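Local coordinates for epidermin biosynthesis protein EpiD (Staphylococcus aureus, PDB 3QJG), which probably catalyses the FMN-dependent oxidative decarboxylation of the C-terminal cysteine of the epidermin precursor peptide, working as a homododecameric flavoprotein, at residues N118-M123 with K160-A165; N88-I93 with N131-L136; C13-S18 with I82-S87. All blocks are in the same frame, centred on the assembly; numbering follows the deposited sequence.

Contact 1: residues N118-M123 with K160-A165; sequences NMNLRM and KKNVVA. With FMN (flavin mononucleotide), chain M.
Asn-118 links the backbone of Ala-165 to the flavin through the two ends of one amide. OD1 accepts from Ala-165 N at 2.8 Å, with the donor tilted slightly from the carbonyl plane, while ND2 donates to FMN O4 at 3.1 Å. The segment 118-123 carries most of the PXMNXXMW signature of flavin-dependent cysteine decarboxylases. Its backbone adds a second bond: Asn-118 O accepts from FMN N3 at 2.7 Å, nearly straight (167°). A chi1 of -164° holds CG anti to the backbone N, and a second donor at OD1, Asn-17 ND2, helps to settle which end of the amide faces the flavin.

Behind this first shell runs an antiparallel ribbon. Met-119 and Val-163 form a hydrogen-bonded pair, Met-119 N to Val-163 O at 2.9 Å and Val-163 N to Met-119 O at 3.0 Å. The pairing ends where the helix begins: Leu-121 N donates to Lys-161 O (2.8 Å), approaching from 42° above the carbonyl plane. There CD2 of Leu-121 rests against CB and CD of Lys-161. Lys-160 NZ forms salt bridges with Glu-153 of its own chain and with Asp-72 of the second subunit. Asn-120, the N-cap, accepts from Arg-122 N with OD1 and gives its ND2 hydrogens to two waters, one shared with Asn-162 ND2, the other also accepting from Lys-161 N, 2.9 Å from the water O.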
loop_
_atom_site.group_PDB
_atom_site.type_symbol
_atom_site.label_atom_id
_atom_site.label_comp_id
_atom_site.label_asym_id
_atom_site.label_seq_id
_atom_site.Cartn_x
_atom_site.Cartn_y
_atom_site.Cartn_z
ATOM N N ASN A 118 -0.999 -31.601 22.601
ATOM C CA ASN A 118 -0.730 -32.035 21.234
ATOM C C ASN A 118 0.634 -31.547 20.806
ATOM O O ASN A 118 0.835 -30.362 20.583
ATOM C CB ASN A 118 -1.827 -31.509 20.317
ATOM C CG ASN A 118 -1.847 -32.217 18.950
ATOM O OD1 ASN A 118 -2.698 -33.076 18.707
ATOM N ND2 ASN A 118 -0.913 -31.833 18.046
ATOM N N MET A 119 1.620 -32.437 20.774
ATOM C CA MET A 119 2.965 -31.971 20.563
ATOM C C MET A 119 3.933 -33.115 20.444
ATOM O O MET A 119 3.652 -34.221 20.894
ATOM C CB MET A 119 3.353 -31.079 21.722
ATOM C CG MET A 119 3.430 -31.832 23.062
ATOM S SD MET A 119 3.731 -30.753 24.472
ATOM C CE MET A 119 2.132 -30.067 24.674
ATOM N N ASN A 120 5.071 -32.863 19.813
ATOM C CA ASN A 120 6.135 -33.859 19.751
ATOM C C ASN A 120 6.462 -34.364 21.140
ATOM O O ASN A 120 6.477 -33.597 22.093
ATOM C CB ASN A 120 7.398 -33.260 19.144
ATOM C CG ASN A 120 8.438 -34.283 18.887
ATOM O OD1 ASN A 120 9.352 -34.453 19.692
ATOM N ND2 ASN A 120 8.303 -35.006 17.780
ATOM N N LEU A 121 6.704 -35.656 21.264
ATOM C CA LEU A 121 7.116 -36.231 22.551
ATOM C C LEU A 121 8.256 -35.475 23.273
ATOM O O LEU A 121 8.263 -35.409 24.498
ATOM C CB LEU A 121 7.569 -37.663 22.338
ATOM C CG LEU A 121 7.860 -38.468 23.588
ATOM C CD1 LEU A 121 6.649 -38.433 24.480
ATOM C CD2 LEU A 121 8.195 -39.888 23.150
ATOM N N ARG A 122 9.212 -34.912 22.531
ATOM C CA ARG A 122 10.352 -34.202 23.153
ATOM C C ARG A 122 9.874 -33.015 23.927
ATOM O O ARG A 122 10.473 -32.647 24.944
ATOM C CB ARG A 122 11.335 -33.670 22.098
ATOM C CG ARG A 122 12.007 -34.741 21.328
ATOM C CD ARG A 122 12.606 -34.233 20.036
ATOM N NE ARG A 122 13.510 -35.273 19.567
ATOM C CZ ARG A 122 13.349 -36.035 18.487
ATOM N NH1 ARG A 122 12.318 -35.867 17.665
ATOM N NH2 ARG A 122 14.260 -36.971 18.224
ATOM N N MET A 123 8.801 -32.404 23.435
ATOM C CA MET A 123 8.285 -31.232 24.071
ATOM C C MET A 123 7.425 -31.639 25.257
ATOM O O MET A 123 7.424 -30.966 26.274
ATOM C CB MET A 123 7.510 -30.397 23.071
ATOM C CG MET A 123 8.283 -30.052 21.774
ATOM S SD MET A 123 7.112 -29.503 20.510
ATOM C CE MET A 123 7.124 -27.744 20.830
ATOM N N LYS A 160 7.559 -39.968 13.730
ATOM C CA LYS A 160 7.566 -39.109 14.924
ATOM C C LYS A 160 6.659 -39.614 16.048
ATOM O O LYS A 160 5.636 -40.250 15.809
ATOM C CB LYS A 160 7.152 -37.682 14.544
ATOM C CG LYS A 160 8.144 -37.022 13.570
ATOM C CD LYS A 160 7.854 -35.571 13.370
ATOM C CE LYS A 160 8.938 -34.877 12.488
ATOM N NZ LYS A 160 8.508 -33.486 12.099
ATOM N N LYS A 161 7.046 -39.280 17.268
ATOM C CA LYS A 161 6.315 -39.640 18.476
ATOM C C LYS A 161 5.627 -38.373 18.974
ATOM O O LYS A 161 6.221 -37.318 19.024
ATOM C CB LYS A 161 7.282 -40.201 19.547
ATOM C CG LYS A 161 8.025 -41.452 19.128
ATOM C CD LYS A 161 8.939 -42.019 20.273
ATOM C CE LYS A 161 9.343 -43.499 20.095
ATOM N NZ LYS A 161 10.758 -43.674 19.626
ATOM N N ASN A 162 4.361 -38.491 19.331
ATOM C CA ASN A 162 3.537 -37.341 19.639
ATOM C C ASN A 162 2.613 -37.727 20.757
ATOM O O ASN A 162 2.250 -38.917 20.867
ATOM C CB ASN A 162 2.642 -37.034 18.440
ATOM C CG ASN A 162 3.367 -36.327 17.318
ATOM O OD1 ASN A 162 3.513 -36.884 16.237
ATOM N ND2 ASN A 162 3.824 -35.082 17.570
ATOM N N VAL A 163 2.269 -36.751 21.592
ATOM C CA VAL A 163 1.009 -36.775 22.299
ATOM C C VAL A 163 0.009 -36.057 21.381
ATOM O O VAL A 163 0.317 -35.021 20.827
ATOM C CB VAL A 163 1.104 -36.099 23.675
ATOM C CG1 VAL A 163 1.182 -34.575 23.579
ATOM C CG2 VAL A 163 -0.039 -36.492 24.500
ATOM N N VAL A 164 -1.182 -36.603 21.231
ATOM C CA VAL A 164 -2.136 -36.096 20.241
ATOM C C VAL A 164 -3.539 -35.833 20.807
ATOM O O VAL A 164 -3.942 -36.421 21.801
ATOM C CB VAL A 164 -2.202 -37.145 19.092
ATOM C CG1 VAL A 164 -3.307 -36.820 18.165
ATOM C CG2 VAL A 164 -0.864 -37.185 18.343
ATOM N N ALA A 165 -4.273 -34.893 20.204
ATOM C CA ALA A 165 -5.678 -34.643 20.583
ATOM C C ALA A 165 -6.495 -35.909 20.295
ATOM O O ALA A 165 -6.242 -36.594 19.329
ATOM C CB ALA A 165 -6.266 -33.407 19.829
HETATM N N1 FMN M . 3.713 -26.896 18.598
HETATM C C2 FMN M . 3.083 -27.734 19.482
HETATM O O2 FMN M . 3.231 -27.562 20.686
HETATM N N3 FMN M . 2.333 -28.773 19.033
HETATM C C4 FMN M . 2.183 -29.006 17.701
HETATM O O4 FMN M . 1.509 -29.963 17.399
HETATM C C4A FMN M . 2.814 -28.186 16.769
HETATM N N5 FMN M . 2.685 -28.373 15.408
HETATM C C5A FMN M . 3.272 -27.501 14.547
HETATM C C6 FMN M . 3.182 -27.724 13.179
HETATM C C7 FMN M . 3.779 -26.842 12.302
HETATM C C7M FMN M . 3.681 -27.015 10.814
HETATM C C8 FMN M . 4.494 -25.749 12.806
HETATM C C8M FMN M . 5.219 -24.779 11.904
HETATM C C9 FMN M . 4.629 -25.557 14.165
HETATM C C9A FMN M . 4.018 -26.431 15.052
HETATM N N10 FMN M . 4.178 -26.241 16.424
HETATM C C10 FMN M . 3.570 -27.113 17.259
HETATM C "C1'" FMN M . 4.964 -25.112 17.039
HETATM C "C2'" FMN M . 4.028 -24.025 17.561
HETATM O "O2'" FMN M . 3.096 -23.637 16.533
HETATM C "C3'" FMN M . 4.897 -22.934 18.069
HETATM O "O3'" FMN M . 5.675 -23.364 19.212
HETATM C "C4'" FMN M . 4.075 -21.694 18.422
HETATM O "O4'" FMN M . 4.897 -20.713 19.033
HETATM C "C5'" FMN M . 3.000 -21.964 19.422
HETATM O "O5'" FMN M . 2.206 -20.793 19.461
HETATM P P FMN M . 0.743 -20.798 20.128
HETATM O O1P FMN M . 0.435 -19.380 20.494
HETATM O O2P FMN M . 0.770 -21.686 21.330
HETATM O O3P FMN M . -0.389 -21.127 19.247
HETATM O O HOH W 1 6.098 -34.084 16.022
HETATM O O HOH W 2 9.361 -37.594 17.191
#

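Contact 2: residues N88-I93 with N131-L136; sequences NTINKI and NNIRLL. With FMN (flavin mononucleotide), chain M.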
loop_
_atom_site.group_PDB
_atom_site.type_symbol
_atom_site.label_atom_id
_atom_site.label_comp_id
_atom_site.label_asym_id
_atom_site.label_seq_id
_atom_site.Cartn_x
_atom_site.Cartn_y
_atom_site.Cartn_z
ATOM N N ASN A 88 3.617 -24.360 24.084
ATOM C CA ASN A 88 3.716 -22.945 24.429
ATOM C C ASN A 88 2.554 -22.449 25.189
ATOM O O ASN A 88 2.756 -21.739 26.180
ATOM C CB ASN A 88 3.890 -22.090 23.142
ATOM C CG ASN A 88 3.709 -20.628 23.354
ATOM O OD1 ASN A 88 4.570 -19.990 23.894
ATOM N ND2 ASN A 88 2.585 -20.036 22.785
ATOM N N THR A 89 1.320 -22.677 24.652
ATOM C CA THR A 89 0.154 -22.264 25.341
ATOM C C THR A 89 0.044 -22.904 26.761
ATOM O O THR A 89 -0.222 -22.197 27.727
ATOM C CB THR A 89 -1.087 -22.478 24.485
ATOM O OG1 THR A 89 -1.091 -21.531 23.401
ATOM C CG2 THR A 89 -2.363 -22.355 25.293
ATOM N N ILE A 90 0.349 -24.187 26.924
ATOM C CA ILE A 90 0.242 -24.837 28.251
ATOM C C ILE A 90 1.194 -24.123 29.264
ATOM O O ILE A 90 0.813 -23.778 30.419
ATOM C CB ILE A 90 0.498 -26.375 28.109
ATOM C CG1 ILE A 90 -0.732 -27.051 27.523
ATOM C CG2 ILE A 90 0.946 -27.081 29.436
ATOM C CD1 ILE A 90 -0.482 -28.433 26.956
ATOM N N ASN A 91 2.402 -23.857 28.788
ATOM C CA ASN A 91 3.440 -23.288 29.624
ATOM C C ASN A 91 3.190 -21.764 29.906
ATOM O O ASN A 91 3.536 -21.226 30.987
ATOM C CB ASN A 91 4.794 -23.518 28.999
ATOM C CG ASN A 91 5.169 -24.951 28.937
ATOM O OD1 ASN A 91 4.917 -25.722 29.885
ATOM N ND2 ASN A 91 5.746 -25.362 27.814
ATOM N N LYS A 92 2.616 -21.077 28.942
ATOM C CA LYS A 92 2.189 -19.702 29.174
ATOM C C LYS A 92 1.048 -19.703 30.230
ATOM O O LYS A 92 1.072 -18.900 31.184
ATOM C CB LYS A 92 1.740 -19.005 27.894
ATOM C CG LYS A 92 2.843 -18.621 26.879
ATOM C CD LYS A 92 2.685 -17.267 26.335
ATOM C CE LYS A 92 3.494 -16.844 25.137
ATOM N NZ LYS A 92 2.642 -15.873 24.283
ATOM N N ILE A 93 0.031 -20.552 30.030
ATOM C CA ILE A 93 -1.021 -20.682 31.019
ATOM C C ILE A 93 -0.503 -21.083 32.411
ATOM O O ILE A 93 -0.901 -20.478 33.381
ATOM C CB ILE A 93 -2.125 -21.606 30.617
ATOM C CG1 ILE A 93 -2.818 -21.093 29.332
ATOM C CG2 ILE A 93 -3.150 -21.632 31.717
ATOM C CD1 ILE A 93 -3.635 -22.120 28.661
ATOM N N ASN A 131 6.450 -30.052 34.568
ATOM C CA ASN A 131 6.208 -29.356 35.843
ATOM C C ASN A 131 4.907 -28.494 35.780
ATOM O O ASN A 131 4.157 -28.363 36.750
ATOM C CB ASN A 131 7.320 -28.399 36.108
ATOM C CG ASN A 131 8.609 -29.082 36.405
ATOM O OD1 ASN A 131 8.653 -30.283 36.641
ATOM N ND2 ASN A 131 9.674 -28.329 36.407
ATOM N N ASN A 132 4.734 -27.859 34.629
ATOM C CA ASN A 132 3.595 -26.993 34.371
ATOM C C ASN A 132 2.295 -27.728 34.274
ATOM O O ASN A 132 1.276 -27.238 34.748
ATOM C CB ASN A 132 3.876 -26.136 33.128
ATOM C CG ASN A 132 4.796 -24.969 33.422
ATOM O OD1 ASN A 132 4.967 -24.614 34.572
ATOM N ND2 ASN A 132 5.378 -24.349 32.380
ATOM N N ILE A 133 2.278 -28.879 33.616
ATOM C CA ILE A 133 1.101 -29.747 33.622
ATOM C C ILE A 133 0.684 -30.146 35.041
ATOM O O ILE A 133 -0.497 -30.055 35.374
ATOM C CB ILE A 133 1.322 -30.994 32.764
ATOM C CG1 ILE A 133 1.264 -30.643 31.274
ATOM C CG2 ILE A 133 0.305 -32.121 33.136
ATOM C CD1 ILE A 133 -0.220 -30.397 30.685
ATOM N N ARG A 134 1.653 -30.506 35.906
ATOM C CA ARG A 134 1.398 -30.857 37.303
ATOM C C ARG A 134 0.809 -29.719 38.122
ATOM O O ARG A 134 -0.115 -29.942 38.912
ATOM C CB ARG A 134 2.700 -31.296 38.004
ATOM C CG ARG A 134 3.336 -32.562 37.472
ATOM C CD ARG A 134 4.438 -33.050 38.449
ATOM N NE ARG A 134 5.759 -32.447 38.191
ATOM C CZ ARG A 134 6.731 -33.005 37.453
ATOM N NH1 ARG A 134 6.577 -34.198 36.862
ATOM N NH2 ARG A 134 7.874 -32.364 37.302
ATOM N N LEU A 135 1.380 -28.514 37.946
ATOM C CA LEU A 135 0.842 -27.263 38.504
ATOM C C LEU A 135 -0.558 -26.935 37.974
ATOM O O LEU A 135 -1.477 -26.530 38.692
ATOM C CB LEU A 135 1.746 -26.119 38.080
ATOM C CG LEU A 135 2.600 -25.325 39.037
ATOM C CD1 LEU A 135 3.575 -26.166 39.898
ATOM C CD2 LEU A 135 3.337 -24.190 38.214
ATOM N N LEU A 136 -0.744 -27.072 36.690
ATOM C CA LEU A 136 -2.095 -26.820 36.161
ATOM C C LEU A 136 -3.113 -27.752 36.863
ATOM O O LEU A 136 -4.198 -27.297 37.317
ATOM C CB LEU A 136 -2.088 -26.927 34.648
ATOM C CG LEU A 136 -1.479 -25.732 33.892
ATOM C CD1 LEU A 136 -1.401 -26.072 32.356
ATOM C CD2 LEU A 136 -2.306 -24.390 34.073
HETATM N N1 FMN M . 3.713 -26.896 18.598
HETATM C C2 FMN M . 3.083 -27.734 19.482
HETATM O O2 FMN M . 3.231 -27.562 20.686
HETATM N N3 FMN M . 2.333 -28.773 19.033
HETATM C C4 FMN M . 2.183 -29.006 17.701
HETATM O O4 FMN M . 1.509 -29.963 17.399
HETATM C C4A FMN M . 2.814 -28.186 16.769
HETATM N N5 FMN M . 2.685 -28.373 15.408
HETATM C C5A FMN M . 3.272 -27.501 14.547
HETATM C C6 FMN M . 3.182 -27.724 13.179
HETATM C C7 FMN M . 3.779 -26.842 12.302
HETATM C C7M FMN M . 3.681 -27.015 10.814
HETATM C C8 FMN M . 4.494 -25.749 12.806
HETATM C C8M FMN M . 5.219 -24.779 11.904
HETATM C C9 FMN M . 4.629 -25.557 14.165
HETATM C C9A FMN M . 4.018 -26.431 15.052
HETATM N N10 FMN M . 4.178 -26.241 16.424
HETATM C C10 FMN M . 3.570 -27.113 17.259
HETATM C "C1'" FMN M . 4.964 -25.112 17.039
HETATM C "C2'" FMN M . 4.028 -24.025 17.561
HETATM O "O2'" FMN M . 3.096 -23.637 16.533
HETATM C "C3'" FMN M . 4.897 -22.934 18.069
HETATM O "O3'" FMN M . 5.675 -23.364 19.212
HETATM C "C4'" FMN M . 4.075 -21.694 18.422
HETATM O "O4'" FMN M . 4.897 -20.713 19.033
HETATM C "C5'" FMN M . 3.000 -21.964 19.422
HETATM O "O5'" FMN M . 2.206 -20.793 19.461
HETATM P P FMN M . 0.743 -20.798 20.128
HETATM O O1P FMN M . 0.435 -19.380 20.494
HETATM O O2P FMN M . 0.770 -21.686 21.330
HETATM O O3P FMN M . -0.389 -21.127 19.247
#
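Ile-90 meets both Ile-133 and Leu-136 where two helices of a Rossmann-like alpha/beta fold cross on one face of the parallel part of the central sheet. The axes of the segments 88-93 and 131-136 approach to 9.1 Å at 56°, and the tight apolar part lies on the side facing the strands. There Ile-90 CG2 touches Ile-133 CD1 at 3.7 Å and Leu-136 CD1 at 3.9 Å. One turn further on, Ile-93 CG2 meets the other branch, Leu-136 CD2, at 3.7 Å, the two side chains crossing at about a right angle. Ile-115 of strand 113-120 underlies both Ile-90 and Leu-136.

The outer face of 131-136 turns to solvent. Between the two lies a polar edge of a single bond, Asn-91 with Asn-132, both buried; the backbones come nearest here, Asn-91 CA to Asn-132 CA 6.0 Å. Gly-96 O of the second subunit accepts from Asn-91 ND2. Beyond the interface, Asn-88 ND2 and Thr-89 OG1 both donate to FMN O2P, so the same helix binds the phosphate. Asn-132 ND2 donates to Asn-91 OD1 at 2.9 Å; the acceptor lies in the amide plane of Asn-132, yet the donor stands 37° above the carbonyl plane of Asn-91.

Contact 3: residues C13-S18 with I82-S87; sequences CGSVNS and ILPATS. With FMN (flavin mononucleotide), chain M.
Cys-13 and Ala-85 bring the two backbones closest, CA to CA 5.7 Å, just where both chains leave the sheet. Backbone bonding across is slight: Cys-13 N makes a weak hydrogen bond to Pro-84 O (3.3 Å, 130°). A cis peptide before Pro-84 lies at the corner the chain turns at 83 and 84, and Gly-14 centres an inverse gamma turn in segment 13-18. Pro-84 opens the sequence PATSNT, the counterpart of the PASANT motif of flavin-dependent cysteine decarboxylases.

Among the side chains, Ser-18 OG does two things: it donates in plane to Cys-13 O at 2.8 Å, and it presses on the proline ring, 3.1 Å from Pro-84 CG. Cys-13 points into the other segment, with SG 3.6 Å from Ile-82 CG2 and CB 3.6 Å from Thr-86 CG2. Both segments then turn polar groups to the cofactor. Ser-15 OG, anti to its backbone N (chi1 175°), donates to FMN O4 at 2.6 Å. Thr-86 OG1 donates to FMN O2P at 2.6 Å while capping Thr-89 N. The backbone adds Gly-14 N to FMN O3P and Ser-87 N to FMN O2.

The contact thus sits at the ends of neighbouring parallel strands 7-12 and 79-85, with Asn-118 of strand 113-120 against Pro-84 and helix 87-94, through Thr-89, packed on Cys-13 and Ile-82.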
loop_
_atom_site.group_PDB
_atom_site.type_symbol
_atom_site.label_atom_id
_atom_site.label_comp_id
_atom_site.label_asym_id
_atom_site.label_seq_id
_atom_site.Cartn_x
_atom_site.Cartn_y
_atom_site.Cartn_z
ATOM N N CYS A 13 -4.726 -23.882 18.907
ATOM C CA CYS A 13 -3.366 -23.393 18.951
ATOM C C CYS A 13 -2.620 -23.729 17.630
ATOM O O CYS A 13 -3.177 -24.378 16.726
ATOM C CB CYS A 13 -2.679 -23.984 20.149
ATOM S SG CYS A 13 -3.340 -23.530 21.775
ATOM N N GLY A 14 -1.358 -23.324 17.556
ATOM C CA GLY A 14 -0.496 -23.492 16.377
ATOM C C GLY A 14 0.082 -24.880 16.099
ATOM O O GLY A 14 1.281 -25.184 16.353
ATOM N N SER A 15 -0.765 -25.707 15.525
ATOM C CA SER A 15 -0.467 -27.125 15.260
ATOM C C SER A 15 -1.280 -27.528 14.057
ATOM O O SER A 15 -2.377 -26.992 13.841
ATOM C CB SER A 15 -0.906 -27.969 16.491
ATOM O OG SER A 15 -0.781 -29.366 16.309
ATOM N N VAL A 16 -0.805 -28.526 13.315
ATOM C CA VAL A 16 -1.517 -28.962 12.140
ATOM C C VAL A 16 -2.843 -29.660 12.507
ATOM O O VAL A 16 -3.761 -29.644 11.723
ATOM C CB VAL A 16 -0.666 -29.855 11.189
ATOM C CG1 VAL A 16 -1.568 -30.425 10.063
ATOM C CG2 VAL A 16 0.441 -29.038 10.576
ATOM N N ASN A 17 -2.920 -30.257 13.691
ATOM C CA ASN A 17 -4.165 -30.859 14.160
ATOM C C ASN A 17 -5.355 -29.889 14.294
ATOM O O ASN A 17 -6.507 -30.324 14.176
ATOM C CB ASN A 17 -3.981 -31.756 15.392
ATOM C CG ASN A 17 -3.585 -33.235 15.018
ATOM O OD1 ASN A 17 -3.784 -33.684 13.879
ATOM N ND2 ASN A 17 -3.027 -33.966 15.977
ATOM N N SER A 18 -5.095 -28.585 14.376
ATOM C CA SER A 18 -6.180 -27.577 14.259
ATOM C C SER A 18 -6.992 -27.659 12.993
ATOM O O SER A 18 -8.107 -27.203 12.937
ATOM C CB SER A 18 -5.613 -26.178 14.408
ATOM O OG SER A 18 -5.298 -25.955 15.774
ATOM N N ILE A 82 -8.851 -26.269 25.450
ATOM C CA ILE A 82 -7.794 -25.977 24.519
ATOM C C ILE A 82 -7.502 -27.236 23.667
ATOM O O ILE A 82 -7.016 -28.269 24.172
ATOM C CB ILE A 82 -6.547 -25.442 25.223
ATOM C CG1 ILE A 82 -6.925 -24.410 26.283
ATOM C CG2 ILE A 82 -5.618 -24.834 24.197
ATOM C CD1 ILE A 82 -5.777 -23.865 27.032
ATOM N N LEU A 83 -7.821 -27.164 22.377
ATOM C CA LEU A 83 -7.713 -28.329 21.492
ATOM C C LEU A 83 -7.449 -27.895 20.047
ATOM O O LEU A 83 -8.296 -27.207 19.443
ATOM C CB LEU A 83 -9.001 -29.172 21.548
ATOM C CG LEU A 83 -8.836 -30.558 20.929
ATOM C CD1 LEU A 83 -9.870 -31.560 21.411
ATOM C CD2 LEU A 83 -8.803 -30.492 19.408
ATOM N N PRO A 84 -6.280 -28.258 19.495
ATOM C CA PRO A 84 -5.080 -28.865 20.116
ATOM C C PRO A 84 -4.346 -27.842 20.969
ATOM O O PRO A 84 -4.312 -26.669 20.599
ATOM C CB PRO A 84 -4.199 -29.195 18.933
ATOM C CG PRO A 84 -4.664 -28.204 17.837
ATOM C CD PRO A 84 -6.096 -28.009 18.055
ATOM N N ALA A 85 -3.684 -28.306 22.027
ATOM C CA ALA A 85 -2.997 -27.480 22.946
ATOM C C ALA A 85 -1.542 -27.713 22.704
ATOM O O ALA A 85 -1.093 -28.844 22.895
ATOM C CB ALA A 85 -3.332 -27.858 24.432
ATOM N N THR A 86 -0.846 -26.634 22.298
ATOM C CA THR A 86 0.576 -26.597 22.155
ATOM C C THR A 86 1.254 -26.527 23.474
ATOM O O THR A 86 0.678 -26.023 24.477
ATOM C CB THR A 86 1.049 -25.347 21.382
ATOM O OG1 THR A 86 0.523 -24.153 21.989
ATOM C CG2 THR A 86 0.619 -25.424 19.922
ATOM N N SER A 87 2.503 -26.982 23.465
ATOM C CA SER A 87 3.355 -26.784 24.593
ATOM C C SER A 87 3.486 -25.307 25.039
ATOM O O SER A 87 3.454 -25.024 26.257
ATOM C CB SER A 87 4.727 -27.334 24.266
ATOM O OG SER A 87 5.448 -27.455 25.443
HETATM N N1 FMN M . 3.713 -26.896 18.598
HETATM C C2 FMN M . 3.083 -27.734 19.482
HETATM O O2 FMN M . 3.231 -27.562 20.686
HETATM N N3 FMN M . 2.333 -28.773 19.033
HETATM C C4 FMN M . 2.183 -29.006 17.701
HETATM O O4 FMN M . 1.509 -29.963 17.399
HETATM C C4A FMN M . 2.814 -28.186 16.769
HETATM N N5 FMN M . 2.685 -28.373 15.408
HETATM C C5A FMN M . 3.272 -27.501 14.547
HETATM C C6 FMN M . 3.182 -27.724 13.179
HETATM C C7 FMN M . 3.779 -26.842 12.302
HETATM C C7M FMN M . 3.681 -27.015 10.814
HETATM C C8 FMN M . 4.494 -25.749 12.806
HETATM C C8M FMN M . 5.219 -24.779 11.904
HETATM C C9 FMN M . 4.629 -25.557 14.165
HETATM C C9A FMN M . 4.018 -26.431 15.052
HETATM N N10 FMN M . 4.178 -26.241 16.424
HETATM C C10 FMN M . 3.570 -27.113 17.259
HETATM C "C1'" FMN M . 4.964 -25.112 17.039
HETATM C "C2'" FMN M . 4.028 -24.025 17.561
HETATM O "O2'" FMN M . 3.096 -23.637 16.533
HETATM C "C3'" FMN M . 4.897 -22.934 18.069
HETATM O "O3'" FMN M . 5.675 -23.364 19.212
HETATM C "C4'" FMN M . 4.075 -21.694 18.422
HETATM O "O4'" FMN M . 4.897 -20.713 19.033
HETATM C "C5'" FMN M . 3.000 -21.964 19.422
HETATM O "O5'" FMN M . 2.206 -20.793 19.461
HETATM P P FMN M . 0.743 -20.798 20.128
HETATM O O1P FMN M . 0.435 -19.380 20.494
HETATM O O2P FMN M . 0.770 -21.686 21.330
HETATM O O3P FMN M . -0.389 -21.127 19.247
#

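In the fold
All three contacts are largely buried and touch the same FMN, but they differ in chemistry. Contact 3, its centre about 6 Å from the centre of the chain, joins segments at strand ends and is mostly backbone and small side chains. Contact 1, its centre about 15 Å from that point, is a hydrogen-bonded ribbon with waters and the exposed Lys-161 at its outer end; contact 2, its centre about 13 Å from it, is mainly aliphatic helix packing. Strand 79-85 leads straight into helix 87-94, so contacts 3 and 2 share one beta-alpha unit. Met-119 CE reaches Ile-90 CD1 at 3.8 Å, joining contact 1 to contact 2. All three reach the second subunit, contact 3 through Ser-87 alone, to His-107.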